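Local coordinates for phosphoribosylaminoimidazole carboxylase, ATPase subunit (Thermus thermophilus, PDB 3AW8), which probably catalyses the ATP-dependent carboxylation of 5-aminoimidazole ribonucleotide with bicarbonate to N5-carboxyaminoimidazole ribonucleotide, a step of purine biosynthesis, at residues A274-S277 / Q278-H282. Sequence-based numbering, arbitrary orientation.
Sequences AETS and QFENH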
loop_
_atom_site.group_PDB
_atom_site.type_symbol
_atom_site.label_atom_id
_atom_site.label_comp_id
_atom_site.label_asym_id
_atom_site.label_seq_id
_atom_site.Cartn_x
_atom_site.Cartn_y
_atom_site.Cartn_z
ATOM N N ALA A 274 -9.448 -2.161 -6.045
ATOM C CA ALA A 274 -9.230 -2.248 -7.488
ATOM C C ALA A 274 -7.851 -2.861 -7.691
ATOM O O ALA A 274 -6.999 -2.771 -6.810
ATOM C CB ALA A 274 -9.301 -0.870 -8.126
ATOM N N GLU A 275 -7.613 -3.480 -8.839
ATOM C CA GLU A 275 -6.324 -4.113 -9.058
ATOM C C GLU A 275 -5.168 -3.128 -9.029
ATOM O O GLU A 275 -4.033 -3.497 -8.715
ATOM C CB GLU A 275 -6.314 -4.887 -10.381
ATOM C CG GLU A 275 -5.230 -5.959 -10.414
ATOM C CD GLU A 275 -5.379 -6.967 -9.276
ATOM O OE1 GLU A 275 -4.371 -7.608 -8.889
ATOM O OE2 GLU A 275 -6.516 -7.122 -8.774
ATOM N N THR A 276 -5.453 -1.875 -9.361
ATOM C CA THR A 276 -4.434 -0.834 -9.376
ATOM C C THR A 276 -5.080 0.413 -8.819
ATOM O O THR A 276 -6.154 0.816 -9.274
ATOM C CB THR A 276 -3.945 -0.518 -10.810
ATOM O OG1 THR A 276 -3.608 -1.731 -11.491
ATOM C CG2 THR A 276 -2.710 0.373 -10.760
ATOM N N SER A 277 -4.430 1.034 -7.841
ATOM C CA SER A 277 -4.987 2.234 -7.241
ATOM C C SER A 277 -4.890 3.398 -8.214
ATOM O O SER A 277 -4.068 3.408 -9.148
ATOM C CB SER A 277 -4.255 2.585 -5.941
ATOM O OG SER A 277 -3.066 3.311 -6.197
ATOM N N GLN A 278 -5.751 4.379 -7.998
ATOM C CA GLN A 278 -5.749 5.549 -8.831
ATOM C C GLN A 278 -4.387 6.243 -8.642
ATOM O O GLN A 278 -3.835 6.818 -9.580
ATOM C CB GLN A 278 -6.897 6.468 -8.418
ATOM C CG GLN A 278 -6.722 7.115 -7.054
ATOM C CD GLN A 278 -7.808 8.127 -6.769
ATOM O OE1 GLN A 278 -8.335 8.755 -7.694
ATOM N NE2 GLN A 278 -8.143 8.310 -5.498
ATOM N N PHE A 279 -3.836 6.173 -7.432
ATOM C CA PHE A 279 -2.552 6.812 -7.171
ATOM C C PHE A 279 -1.438 6.148 -7.968
ATOM O O PHE A 279 -0.612 6.829 -8.564
ATOM C CB PHE A 279 -2.230 6.786 -5.666
ATOM C CG PHE A 279 -3.282 7.436 -4.824
ATOM C CD1 PHE A 279 -3.495 8.801 -4.895
ATOM C CD2 PHE A 279 -4.107 6.672 -4.003
ATOM C CE1 PHE A 279 -4.520 9.400 -4.165
ATOM C CE2 PHE A 279 -5.138 7.260 -3.269
ATOM C CZ PHE A 279 -5.345 8.622 -3.350
ATOM N N GLU A 280 -1.397 4.821 -7.980
ATOM C CA GLU A 280 -0.355 4.162 -8.743
ATOM C C GLU A 280 -0.536 4.444 -10.241
ATOM O O GLU A 280 0.433 4.715 -10.951
ATOM C CB GLU A 280 -0.353 2.651 -8.496
ATOM C CG GLU A 280 0.737 1.949 -9.315
ATOM C CD GLU A 280 0.812 0.446 -9.108
ATOM O OE1 GLU A 280 1.356 -0.230 -10.007
ATOM O OE2 GLU A 280 0.352 -0.059 -8.060
ATOM N N ASN A 281 -1.776 4.394 -10.719
ATOM C CA ASN A 281 -2.038 4.647 -12.132
ATOM C C ASN A 281 -1.676 6.064 -12.562
ATOM O O ASN A 281 -1.157 6.271 -13.668
ATOM C CB ASN A 281 -3.502 4.354 -12.466
ATOM C CG ASN A 281 -3.664 3.091 -13.293
ATOM O OD1 ASN A 281 -4.756 2.530 -13.387
ATOM N ND2 ASN A 281 -2.575 2.644 -13.906
ATOM N N HIS A 282 -1.945 7.034 -11.695
ATOM C CA HIS A 282 -1.620 8.411 -12.015
ATOM C C HIS A 282 -0.123 8.473 -12.232
ATOM O O HIS A 282 0.355 9.085 -13.185
ATOM C CB HIS A 282 -2.000 9.347 -10.873
ATOM C CG HIS A 282 -1.679 10.785 -11.145
ATOM N ND1 HIS A 282 -2.477 11.591 -11.928
ATOM C CD2 HIS A 282 -0.635 11.555 -10.755
ATOM C CE1 HIS A 282 -1.940 12.794 -12.007
ATOM N NE2 HIS A 282 -0.822 12.800 -11.306
HETATM O O HOH W 1 -1.881 -0.050 -6.771
#
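Thr-276 meets the first turn of the following helix through its methyl group: CG2 lies 3.9 Å from Glu-280 CD and also packs against the side chain of Asn-281, which crosses it at about a right angle. With OG1 beside the backbone N (chi1 -50°), CG2 falls anti to that N and reaches the helix, while OG1 bonds to Ser-293 O; a beta-branched hydroxyl residue serves both needs. Ser-277 comes next as the N-cap of helix 278-287, which packs through Phe-279 on helix 9-18 of the Rossmann-like preATP-grasp domain. Ser-277 OG, turned between the backbone N and carbonyl carbon (chi1 83°), accepts from Glu-280 N at 2.9 Å, in a nearly straight bond (167°). Serine suits this place because its short side chain can stand in for the carbonyl that an earlier helical turn would offer this amide. Replacing Ser-277 by alanine removes OG, and Glu-280 N is then likely to lose its capping acceptor. Ser-277 O opens the helical pattern, accepting from Asn-281 N at 2.9 Å. A water accepts from Ser-277 N at 3.0 Å and donates to Glu-280 OE2, while OE1 of this extended glutamate forms a salt bridge with Arg-284; its length and two oxygens suit both tasks.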